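Side-chain contacts in DNA polymerase (Bacillus phage phi29, PDB 2PY5), which copies the phage genome by protein-primed, strand-displacing DNA synthesis with high processivity, and proofreads with a 3'-5' exonuclease: residues 20-25 and 564-569; 208-213 and 357-362; 288-293 and 334-339. The protein carries 2 engineered substitutions. All coordinates share one frame; numbering follows the deposited sequence.

Contact 1: residues 20-25 and 564-569. With nucleotides of chain A.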
loop_
_atom_site.group_PDB
_atom_site.type_symbol
_atom_site.label_atom_id
_atom_site.label_comp_id
_atom_site.label_asym_id
_atom_site.label_seq_id
_atom_site.Cartn_x
_atom_site.Cartn_y
_atom_site.Cartn_z
ATOM N N GLU F 20 23.991 16.669 -12.244
ATOM C CA GLU F 20 24.538 18.023 -12.457
ATOM C C GLU F 20 23.661 18.858 -13.386
ATOM O O GLU F 20 23.938 20.036 -13.605
ATOM C CB GLU F 20 25.963 17.981 -13.040
ATOM C CG GLU F 20 26.628 16.636 -12.999
ATOM C CD GLU F 20 26.121 15.710 -14.094
ATOM O OE1 GLU F 20 25.531 14.672 -13.759
ATOM O OE2 GLU F 20 26.306 16.037 -15.290
ATOM N N ASP F 21 22.600 18.266 -13.928
ATOM C CA ASP F 21 21.767 18.969 -14.896
ATOM C C ASP F 21 20.378 18.350 -14.954
ATOM O O ASP F 21 20.019 17.631 -15.899
ATOM C CB ASP F 21 22.429 18.944 -16.268
ATOM C CG ASP F 21 21.701 19.781 -17.283
ATOM O OD1 ASP F 21 22.056 19.672 -18.469
ATOM O OD2 ASP F 21 20.776 20.532 -16.907
ATOM N N CYS F 22 19.620 18.623 -13.901
ATOM C CA CYS F 22 18.322 18.028 -13.676
ATOM C C CYS F 22 17.229 19.048 -13.928
ATOM O O CYS F 22 17.136 20.065 -13.227
ATOM C CB CYS F 22 18.262 17.520 -12.243
ATOM S SG CYS F 22 16.706 16.830 -11.741
ATOM N N ARG F 23 16.411 18.775 -14.938
ATOM C CA ARG F 23 15.366 19.696 -15.345
ATOM C C ARG F 23 14.279 18.998 -16.147
ATOM O O ARG F 23 14.484 17.945 -16.709
ATOM C CB ARG F 23 15.975 20.834 -16.166
ATOM C CG ARG F 23 16.762 20.378 -17.336
ATOM C CD ARG F 23 17.507 21.516 -18.060
ATOM N NE ARG F 23 18.634 20.919 -18.766
ATOM C CZ ARG F 23 18.561 20.226 -19.905
ATOM N NH1 ARG F 23 17.422 20.075 -20.564
ATOM N NH2 ARG F 23 19.647 19.668 -20.384
ATOM N N VAL F 24 13.122 19.631 -16.205
ATOM C CA VAL F 24 12.022 19.189 -17.068
ATOM C C VAL F 24 12.383 19.462 -18.535
ATOM O O VAL F 24 12.790 20.583 -18.880
ATOM C CB VAL F 24 10.718 19.934 -16.680
ATOM C CG1 VAL F 24 9.594 19.685 -17.685
ATOM C CG2 VAL F 24 10.289 19.520 -15.275
ATOM N N TRP F 25 12.277 18.440 -19.387
ATOM C CA TRP F 25 12.417 18.644 -20.835
ATOM C C TRP F 25 11.092 18.539 -21.587
ATOM O O TRP F 25 11.010 18.925 -22.742
ATOM C CB TRP F 25 13.483 17.730 -21.458
ATOM C CG TRP F 25 13.201 16.240 -21.424
ATOM C CD1 TRP F 25 13.685 15.355 -20.517
ATOM C CD2 TRP F 25 12.430 15.481 -22.362
ATOM N NE1 TRP F 25 13.278 14.083 -20.830
ATOM C CE2 TRP F 25 12.498 14.130 -21.955
ATOM C CE3 TRP F 25 11.708 15.801 -23.521
ATOM C CZ2 TRP F 25 11.839 13.106 -22.643
ATOM C CZ3 TRP F 25 11.061 14.776 -24.213
ATOM C CH2 TRP F 25 11.135 13.445 -23.769
ATOM N N GLY F 564 15.426 19.311 -9.042
ATOM C CA GLY F 564 14.467 18.265 -8.825
ATOM C C GLY F 564 15.069 16.986 -8.303
ATOM O O GLY F 564 16.000 17.011 -7.505
ATOM N N VAL F 565 14.573 15.874 -8.807
ATOM C CA VAL F 565 14.990 14.541 -8.382
ATOM C C VAL F 565 15.580 13.810 -9.586
ATOM O O VAL F 565 14.966 13.793 -10.650
ATOM C CB VAL F 565 13.819 13.694 -7.807
ATOM C CG1 VAL F 565 14.196 12.199 -7.709
ATOM C CG2 VAL F 565 13.407 14.222 -6.445
ATOM N N VAL F 566 16.750 13.204 -9.391
ATOM C CA VAL F 566 17.293 12.234 -10.343
ATOM C C VAL F 566 17.176 10.842 -9.748
ATOM O O VAL F 566 17.492 10.631 -8.579
ATOM C CB VAL F 566 18.768 12.528 -10.673
ATOM C CG1 VAL F 566 19.383 11.397 -11.504
ATOM C CG2 VAL F 566 18.866 13.841 -11.391
ATOM N N LEU F 567 16.726 9.897 -10.563
ATOM C CA LEU F 567 16.672 8.493 -10.199
ATOM C C LEU F 567 17.997 7.890 -10.627
ATOM O O LEU F 567 18.257 7.728 -11.822
ATOM C CB LEU F 567 15.505 7.812 -10.901
ATOM C CG LEU F 567 14.134 8.355 -10.465
ATOM C CD1 LEU F 567 13.008 7.756 -11.289
ATOM C CD2 LEU F 567 13.941 8.052 -8.990
ATOM N N VAL F 568 18.870 7.662 -9.652
ATOM C CA VAL F 568 20.212 7.140 -9.905
ATOM C C VAL F 568 20.169 5.635 -9.770
ATOM O O VAL F 568 19.612 5.122 -8.801
ATOM C CB VAL F 568 21.211 7.708 -8.877
ATOM C CG1 VAL F 568 22.606 7.122 -9.079
ATOM C CG2 VAL F 568 21.260 9.217 -8.966
ATOM N N ASP F 569 20.745 4.925 -10.738
ATOM C CA ASP F 569 20.796 3.468 -10.670
ATOM C C ASP F 569 21.741 3.069 -9.547
ATOM O O ASP F 569 22.911 3.452 -9.525
ATOM C CB ASP F 569 21.218 2.837 -12.006
ATOM C CG ASP F 569 20.099 2.852 -13.046
ATOM O OD1 ASP F 569 18.905 2.916 -12.663
ATOM O OD2 ASP F 569 20.415 2.793 -14.253
ATOM P P DT A 7 7.729 8.316 -15.757
ATOM O OP1 DT A 7 6.861 8.926 -16.777
ATOM O OP2 DT A 7 8.015 6.868 -15.801
ATOM O "O5'" DT A 7 9.163 9.023 -15.745
ATOM C "C5'" DT A 7 9.293 10.427 -15.584
ATOM C "C4'" DT A 7 10.770 10.770 -15.646
ATOM O "O4'" DT A 7 11.470 10.057 -14.607
ATOM C "C3'" DT A 7 11.498 10.373 -16.933
ATOM O "O3'" DT A 7 11.373 11.358 -17.967
ATOM C "C2'" DT A 7 12.934 10.302 -16.434
ATOM C "C1'" DT A 7 12.786 9.750 -15.028
ATOM N N1 DT A 7 13.009 8.263 -14.919
ATOM C C2 DT A 7 14.303 7.828 -14.774
ATOM O O2 DT A 7 15.260 8.580 -14.737
ATOM N N3 DT A 7 14.448 6.473 -14.668
ATOM C C4 DT A 7 13.445 5.526 -14.689
ATOM O O4 DT A 7 13.695 4.320 -14.586
ATOM C C5 DT A 7 12.108 6.043 -14.845
ATOM C C7 DT A 7 10.942 5.101 -14.877
ATOM C C6 DT A 7 11.943 7.373 -14.950
ATOM P P DT A 6 4.716 4.794 -12.306
ATOM O OP1 DT A 6 3.533 5.182 -13.065
ATOM O OP2 DT A 6 5.551 3.662 -12.721
ATOM O "O5'" DT A 6 5.749 6.027 -12.294
ATOM C "C5'" DT A 6 5.277 7.361 -12.208
ATOM C "C4'" DT A 6 6.485 8.255 -12.057
ATOM O "O4'" DT A 6 7.192 7.959 -10.840
ATOM C "C3'" DT A 6 7.517 8.060 -13.161
ATOM O "O3'" DT A 6 7.175 8.802 -14.330
ATOM C "C2'" DT A 6 8.797 8.536 -12.485
ATOM C "C1'" DT A 6 8.566 8.257 -11.004
ATOM N N1 DT A 6 9.324 7.086 -10.473
ATOM C C2 DT A 6 9.963 7.225 -9.266
ATOM O O2 DT A 6 9.948 8.246 -8.607
ATOM N N3 DT A 6 10.638 6.101 -8.859
ATOM C C4 DT A 6 10.714 4.884 -9.515
ATOM O O4 DT A 6 11.343 3.939 -9.045
ATOM C C5 DT A 6 9.992 4.802 -10.760
ATOM C C7 DT A 6 10.000 3.541 -11.558
ATOM C C6 DT A 6 9.336 5.900 -11.181
#

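Contact 2: residues 208-213 and 357-362. With EDO (1,2-ethanediol), chain M.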
loop_
_atom_site.group_PDB
_atom_site.type_symbol
_atom_site.label_atom_id
_atom_site.label_comp_id
_atom_site.label_asym_id
_atom_site.label_seq_id
_atom_site.Cartn_x
_atom_site.Cartn_y
_atom_site.Cartn_z
ATOM N N LYS F 208 -20.779 7.641 14.625
ATOM C CA LYS F 208 -20.378 8.422 15.791
ATOM C C LYS F 208 -20.681 7.706 17.108
ATOM O O LYS F 208 -19.937 7.830 18.083
ATOM C CB LYS F 208 -21.081 9.781 15.782
ATOM C CG LYS F 208 -20.639 10.693 14.663
ATOM C CD LYS F 208 -21.494 11.943 14.657
ATOM C CE LYS F 208 -21.026 12.940 13.638
ATOM N NZ LYS F 208 -22.144 13.871 13.287
ATOM N N LYS F 209 -21.763 6.953 17.122
ATOM C CA LYS F 209 -22.195 6.248 18.326
ATOM C C LYS F 209 -21.283 5.064 18.596
ATOM O O LYS F 209 -20.854 4.849 19.742
ATOM C CB LYS F 209 -23.637 5.783 18.160
ATOM C CG LYS F 209 -24.263 5.204 19.417
ATOM C CD LYS F 209 -25.757 5.047 19.236
ATOM C CE LYS F 209 -26.449 4.597 20.514
ATOM N NZ LYS F 209 -27.936 4.744 20.394
ATOM N N VAL F 210 -20.972 4.300 17.551
ATOM C CA VAL F 210 -20.221 3.052 17.719
ATOM C C VAL F 210 -18.705 3.217 17.619
ATOM O O VAL F 210 -17.964 2.374 18.134
ATOM C CB VAL F 210 -20.704 1.915 16.784
ATOM C CG1 VAL F 210 -22.236 1.741 16.908
ATOM C CG2 VAL F 210 -20.280 2.126 15.373
ATOM N N PHE F 211 -18.233 4.283 16.962
ATOM C CA PHE F 211 -16.782 4.548 16.873
ATOM C C PHE F 211 -16.467 5.918 17.480
ATOM O O PHE F 211 -16.143 6.873 16.752
ATOM C CB PHE F 211 -16.305 4.456 15.429
ATOM C CG PHE F 211 -16.616 3.151 14.771
ATOM C CD1 PHE F 211 -17.347 3.100 13.591
ATOM C CD2 PHE F 211 -16.196 1.946 15.347
ATOM C CE1 PHE F 211 -17.629 1.883 12.987
ATOM C CE2 PHE F 211 -16.463 0.732 14.750
ATOM C CZ PHE F 211 -17.174 0.686 13.567
ATOM N N PRO F 212 -16.559 6.017 18.812
ATOM C CA PRO F 212 -16.309 7.258 19.502
ATOM C C PRO F 212 -14.838 7.642 19.399
ATOM O O PRO F 212 -13.958 6.775 19.201
ATOM C CB PRO F 212 -16.688 6.939 20.944
ATOM C CG PRO F 212 -16.444 5.500 21.075
ATOM C CD PRO F 212 -16.863 4.935 19.763
ATOM N N THR F 213 -14.578 8.934 19.516
ATOM C CA THR F 213 -13.222 9.448 19.418
ATOM C C THR F 213 -12.497 9.152 20.704
ATOM O O THR F 213 -12.937 9.572 21.781
ATOM C CB THR F 213 -13.233 10.963 19.205
ATOM O OG1 THR F 213 -14.048 11.274 18.077
ATOM C CG2 THR F 213 -11.814 11.476 18.972
ATOM N N THR F 357 -20.341 -8.747 15.586
ATOM C CA THR F 357 -20.130 -9.089 14.198
ATOM C C THR F 357 -21.070 -8.230 13.381
ATOM O O THR F 357 -22.010 -7.643 13.926
ATOM C CB THR F 357 -20.403 -10.581 13.932
ATOM O OG1 THR F 357 -21.797 -10.880 14.171
ATOM C CG2 THR F 357 -19.508 -11.439 14.802
ATOM N N GLY F 358 -20.825 -8.144 12.078
ATOM C CA GLY F 358 -21.791 -7.559 11.161
ATOM C C GLY F 358 -21.731 -6.068 10.853
ATOM O O GLY F 358 -22.550 -5.571 10.064
ATOM N N LEU F 359 -20.784 -5.343 11.452
ATOM C CA LEU F 359 -20.698 -3.893 11.222
ATOM C C LEU F 359 -20.422 -3.546 9.764
ATOM O O LEU F 359 -20.792 -2.461 9.318
ATOM C CB LEU F 359 -19.646 -3.235 12.130
ATOM C CG LEU F 359 -20.060 -3.094 13.592
ATOM C CD1 LEU F 359 -18.839 -2.871 14.476
ATOM C CD2 LEU F 359 -21.052 -1.954 13.760
ATOM N N PHE F 360 -19.785 -4.465 9.023
ATOM C CA PHE F 360 -19.392 -4.220 7.636
ATOM C C PHE F 360 -20.226 -4.950 6.594
ATOM O O PHE F 360 -19.931 -4.849 5.400
ATOM C CB PHE F 360 -17.914 -4.585 7.442
ATOM C CG PHE F 360 -16.995 -3.816 8.322
ATOM C CD1 PHE F 360 -16.561 -4.337 9.529
ATOM C CD2 PHE F 360 -16.603 -2.548 7.964
ATOM C CE1 PHE F 360 -15.709 -3.612 10.317
ATOM C CE2 PHE F 360 -15.767 -1.809 8.779
ATOM C CZ PHE F 360 -15.323 -2.353 9.950
ATOM N N LYS F 361 -21.276 -5.647 7.029
ATOM C CA LYS F 361 -22.047 -6.506 6.137
ATOM C C LYS F 361 -22.579 -5.743 4.924
ATOM O O LYS F 361 -22.360 -6.144 3.784
ATOM C CB LYS F 361 -23.223 -7.126 6.862
ATOM C CG LYS F 361 -24.021 -8.046 5.975
ATOM C CD LYS F 361 -25.028 -8.829 6.766
ATOM C CE LYS F 361 -26.136 -9.342 5.887
ATOM N NZ LYS F 361 -25.642 -10.156 4.740
ATOM N N ASP F 362 -23.294 -4.647 5.170
ATOM C CA ASP F 362 -23.961 -3.944 4.074
ATOM C C ASP F 362 -22.960 -3.317 3.103
ATOM O O ASP F 362 -23.193 -3.304 1.900
ATOM C CB ASP F 362 -24.940 -2.888 4.603
ATOM C CG ASP F 362 -26.156 -3.495 5.303
ATOM O OD1 ASP F 362 -26.463 -4.695 5.100
ATOM O OD2 ASP F 362 -26.830 -2.743 6.046
HETATM C C1 EDO M . -17.927 10.941 17.456
HETATM O O1 EDO M . -18.620 10.078 18.370
HETATM C C2 EDO M . -16.704 10.239 16.865
HETATM O O2 EDO M . -17.037 9.295 15.844
#

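Contact 3: residues 288-293 and 334-339. With EDO (1,2-ethanediol), chain X.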
loop_
_atom_site.group_PDB
_atom_site.type_symbol
_atom_site.label_atom_id
_atom_site.label_comp_id
_atom_site.label_asym_id
_atom_site.label_seq_id
_atom_site.Cartn_x
_atom_site.Cartn_y
_atom_site.Cartn_z
ATOM N N ILE F 288 1.677 -6.690 28.465
ATOM C CA ILE F 288 2.327 -7.820 29.132
ATOM C C ILE F 288 3.825 -7.651 28.954
ATOM O O ILE F 288 4.263 -7.231 27.889
ATOM C CB ILE F 288 1.843 -9.190 28.540
ATOM C CG1 ILE F 288 2.565 -10.380 29.176
ATOM C CG2 ILE F 288 1.976 -9.225 27.006
ATOM C CD1 ILE F 288 1.908 -11.721 28.860
ATOM N N ARG F 289 4.592 -7.983 29.996
ATOM C CA ARG F 289 6.037 -8.094 29.898
ATOM C C ARG F 289 6.357 -9.545 30.165
ATOM O O ARG F 289 5.788 -10.140 31.070
ATOM C CB ARG F 289 6.733 -7.202 30.917
ATOM C CG ARG F 289 6.698 -5.719 30.563
ATOM C CD ARG F 289 7.233 -4.851 31.662
ATOM N NE ARG F 289 8.683 -4.995 31.813
ATOM C CZ ARG F 289 9.592 -4.360 31.070
ATOM N NH1 ARG F 289 9.234 -3.518 30.111
ATOM N NH2 ARG F 289 10.869 -4.555 31.302
ATOM N N CYS F 290 7.265 -10.112 29.384
ATOM C CA CYS F 290 7.624 -11.510 29.575
ATOM C C CYS F 290 8.900 -11.859 28.844
ATOM O O CYS F 290 9.432 -11.066 28.070
ATOM C CB CYS F 290 6.496 -12.434 29.100
ATOM S SG CYS F 290 6.221 -12.398 27.326
ATOM N N GLU F 291 9.402 -13.052 29.140
ATOM C CA GLU F 291 10.382 -13.721 28.317
ATOM C C GLU F 291 9.693 -14.931 27.718
ATOM O O GLU F 291 8.623 -15.358 28.183
ATOM C CB GLU F 291 11.602 -14.102 29.154
ATOM C CG GLU F 291 12.378 -12.876 29.618
ATOM C CD GLU F 291 13.505 -13.220 30.558
ATOM O OE1 GLU F 291 13.354 -13.007 31.780
ATOM O OE2 GLU F 291 14.533 -13.704 30.077
ATOM N N PHE F 292 10.220 -15.405 26.609
ATOM C CA PHE F 292 9.555 -16.479 25.890
ATOM C C PHE F 292 10.512 -17.406 25.162
ATOM O O PHE F 292 11.646 -17.038 24.849
ATOM C CB PHE F 292 8.514 -15.923 24.909
ATOM C CG PHE F 292 9.077 -14.982 23.878
ATOM C CD1 PHE F 292 9.705 -15.477 22.734
ATOM C CD2 PHE F 292 8.962 -13.602 24.040
ATOM C CE1 PHE F 292 10.209 -14.613 21.771
ATOM C CE2 PHE F 292 9.476 -12.726 23.070
ATOM C CZ PHE F 292 10.088 -13.236 21.941
ATOM N N GLU F 293 10.050 -18.630 24.940
ATOM C CA GLU F 293 10.789 -19.609 24.148
ATOM C C GLU F 293 9.785 -20.398 23.316
ATOM O O GLU F 293 8.816 -20.940 23.852
ATOM C CB GLU F 293 11.605 -20.555 25.036
ATOM C CG GLU F 293 12.996 -20.867 24.477
ATOM C CD GLU F 293 14.039 -19.800 24.807
ATOM O OE1 GLU F 293 13.903 -19.053 25.811
ATOM O OE2 GLU F 293 15.022 -19.716 24.057
ATOM N N GLU F 334 -3.537 -15.074 22.681
ATOM C CA GLU F 334 -3.808 -16.498 22.743
ATOM C C GLU F 334 -2.905 -17.305 21.789
ATOM O O GLU F 334 -2.472 -18.407 22.121
ATOM C CB GLU F 334 -5.275 -16.783 22.520
ATOM C CG GLU F 334 -6.154 -16.242 23.676
ATOM C CD GLU F 334 -5.809 -16.784 25.097
ATOM O OE1 GLU F 334 -5.287 -17.918 25.270
ATOM O OE2 GLU F 334 -6.085 -16.049 26.067
ATOM N N LEU F 335 -2.608 -16.741 20.617
ATOM C CA LEU F 335 -1.652 -17.390 19.713
ATOM C C LEU F 335 -0.295 -17.539 20.414
ATOM O O LEU F 335 0.346 -18.590 20.327
ATOM C CB LEU F 335 -1.477 -16.576 18.430
ATOM C CG LEU F 335 -2.586 -16.783 17.401
ATOM C CD1 LEU F 335 -2.503 -15.671 16.345
ATOM C CD2 LEU F 335 -2.488 -18.170 16.757
ATOM N N MET F 336 0.141 -16.478 21.071
ATOM C CA MET F 336 1.465 -16.471 21.709
ATOM C C MET F 336 1.510 -17.516 22.816
ATOM O O MET F 336 2.484 -18.271 22.941
ATOM C CB MET F 336 1.761 -15.093 22.279
ATOM C CG MET F 336 3.187 -14.955 22.788
ATOM S SD MET F 336 3.537 -13.364 23.549
ATOM C CE MET F 336 2.522 -13.380 25.010
ATOM N N LYS F 337 0.464 -17.537 23.645
ATOM C CA LYS F 337 0.433 -18.472 24.768
ATOM C C LYS F 337 0.426 -19.917 24.292
ATOM O O LYS F 337 0.983 -20.790 24.960
ATOM C CB LYS F 337 -0.768 -18.178 25.696
ATOM C CG LYS F 337 -0.675 -16.845 26.383
ATOM C CD LYS F 337 -1.938 -16.471 27.159
ATOM C CE LYS F 337 -1.915 -16.971 28.563
ATOM N NZ LYS F 337 -2.969 -16.292 29.384
ATOM N N GLU F 338 -0.186 -20.191 23.135
ATOM C CA GLU F 338 -0.177 -21.544 22.577
ATOM C C GLU F 338 1.176 -21.915 21.944
ATOM O O GLU F 338 1.637 -23.032 22.075
ATOM C CB GLU F 338 -1.269 -21.747 21.538
ATOM C CG GLU F 338 -1.227 -23.158 20.960
ATOM C CD GLU F 338 -2.346 -23.510 20.016
ATOM O OE1 GLU F 338 -3.277 -22.706 19.845
ATOM O OE2 GLU F 338 -2.277 -24.622 19.443
ATOM N N HIS F 339 1.784 -20.962 21.244
ATOM C CA HIS F 339 2.978 -21.267 20.479
ATOM C C HIS F 339 4.272 -21.197 21.285
ATOM O O HIS F 339 5.288 -21.740 20.846
ATOM C CB HIS F 339 3.074 -20.327 19.262
ATOM C CG HIS F 339 2.116 -20.667 18.166
ATOM N ND1 HIS F 339 2.515 -20.881 16.864
ATOM C CD2 HIS F 339 0.772 -20.849 18.187
ATOM C CE1 HIS F 339 1.451 -21.186 16.130
ATOM N NE2 HIS F 339 0.381 -21.141 16.906
HETATM C C1 EDO X . -3.422 -24.244 15.935
HETATM O O1 EDO X . -2.899 -25.224 16.840
HETATM C C2 EDO X . -4.529 -24.849 15.076
HETATM O O2 EDO X . -4.184 -24.870 13.676
#

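Contact 1: residues 20-25 and 564-569
Cys22 alone reaches from the loop 20-25 to the strand 564-569, and its sulfur does most of the touching. SG sits 3.7 Å from Val566 CG2, whose other near neighbour is Cys22 CB, so this one methyl packs along the CB-SG bond. The same SG lies 3.7 Å from the backbone atom Val565 O and 3.8 Å from Gly564 C, which puts it against the main chain of the strand as well. SG stands anti to the backbone N (chi1 177°), which carries it out of the loop toward the strand. Cysteine suits the place, being short and apolar enough for a buried seam. Gly564 has no side chain between its main chain and SG, and its backbone angles are ones that suit glycine.

Asp21 and Arg23, either side of Cys22 in sequence, form a salt bridge that spans the loop. Arg23 grips the Asp21 carboxylate side-on, NE to OD2 at 2.9 Å and NH2 to OD1 at 3.1 Å. The OD1 bond lies close to the guanidinium plane, but NH2 stands 36° above the carboxylate plane. NH2 also bonds Arg152 O, and Thr16 OG1 is hydrogen-bonded to Asp21 O and Arg23 N.

Further along the strand, Leu567 CD1 is 3.7 Å from N1 of DT7 of chain A and equally far from C2 of DT6, touching two successive thymine bases. This fits the C-terminal segment's involvement in binding DNA and the terminal protein.

Strand 564-573 pairs with strand 551-561 in the C-terminal hairpin, which here lies against the exonuclease domain. Helix 63-76 supports both sides: Phe69, which interacts with the terminal protein, touches Cys22, and Phe65, which binds single-stranded DNA and is essential for exonucleolysis, touches Val565.

Contact 2: residues 208-213 and 357-362
The C-terminal end of helix 204-210 meets a type I beta turn, Gly358 to Lys361, that leads into helix 361-373, and the two are joined by apolar side chains. Leu359, in the turn, carries one side of the contact. Its two methyls divide the work: CD1 lies 4.0 Å from Phe211 CZ, while CD2 is a looser 4.5 Å from Val210 CG2. Leu359 and Phe211 point at each other from opposite directions, and CD1 reaches the far end of the ring obliquely. Leucine suits this corner because its fork serves two neighbours at once.

Phe211 is the first residue to leave helical backbone angles, and with CG anti to the carbonyl carbon (chi1 -56°) its ring extends toward Leu359, CZ foremost. Val210 CG2 lies 3.5 Å above the plane of that ring, over its centre, so the valine covers a face of the phenylalanine that follows it. A compact valine fits, since its CG2, set close to the backbone, lies over the ring and also faces Leu359.

The helix end belongs to the region between the exonuclease and polymerization domains, which is involved in DNA binding and in coordinating synthesis with degradation, and the turn to the polymerization domain. Gly358, with its positive phi of 91°, opens the turn, and Lys361 N closes it with a backbone hydrogen bond to Gly358 O.

Around this pair the packing is strongly aromatic. Phe207 and Phe393 meet the Phe211 ring edge-to-face, and Met429 of helix 427-447 touches both Phe211 and Leu359. On the other flank a molecule of 1,2-ethanediol, probably from the crystallisation liquor, donates from O1 to Lys208 O at 2.6 Å and from O2 to Phe211 O at 2.7 Å, bridging two carbonyls at the end of the helix.

Contact 3: residues 288-293 and 334-339
Met336 reaches from helix 330-339 to the strand 283-294, and its terminal methyl is the part that arrives: CE lies 4.2 Å from Ile288 CD1 and 4.5 Å from Cys290 SG. From CB the chain runs straight out of the helix, with CG anti to the backbone N (chi1 -172°) and SD continuing the extended line (chi2 -177°). CB, CG and SD span the distance without meeting the strand segment closely. Rotation about CG-SD (chi3 67°) then turns the chain aside and points CE at the strand, where it meets both residues from one side.

Ile288 and Cys290 lie two positions apart, so both face the helix. Ile288 extends its long branch to put CD1 toward the methyl, whereas Cys290, with a much shorter side chain, offers its sulfur. Methionine suits the site because its unbranched, flexible chain can span the distance from helix to sheet and still end in a compact apolar methyl.

The surroundings complete an apolar layer: Leu326 and Leu328 of strand 324-329 and Leu342 of strand 340-356 also touch Met336. Strand 283-294 lies between these two strands in an antiparallel sheet of the polymerization domain, and the helix packs against it. Away from the sheet, Glu338 OE2 receives a bond from O1 of a 1,2-ethanediol molecule at 2.7 Å and another from Tyr298 OH.

With no hydrogen bond or salt bridge between the two segments, their contact rests on dispersion and the exclusion of water, and depends on shape rather than on charge or bond direction.

All three contacts are apolar in character, without a hydrogen bond between their segments, though in contact 1 a sulfur also lies on the strand's main chain. Contacts 1 and 3 are buried; contact 2 is only partly so. Contact 1 lies across the centre of the chain from the other two and brings the C-terminal hairpin to the exonuclease domain, beside bound DNA. Contact 2 joins the linking region to the polymerization domain amid aromatic rings, whereas contact 3 stays within that domain, setting helix on sheet. Contacts 2 and 3 are about 17 Å apart at their nearest atoms. Helix 427-447 borders both, through Met429 at contact 2 and Ile442 beside His339 at contact 3.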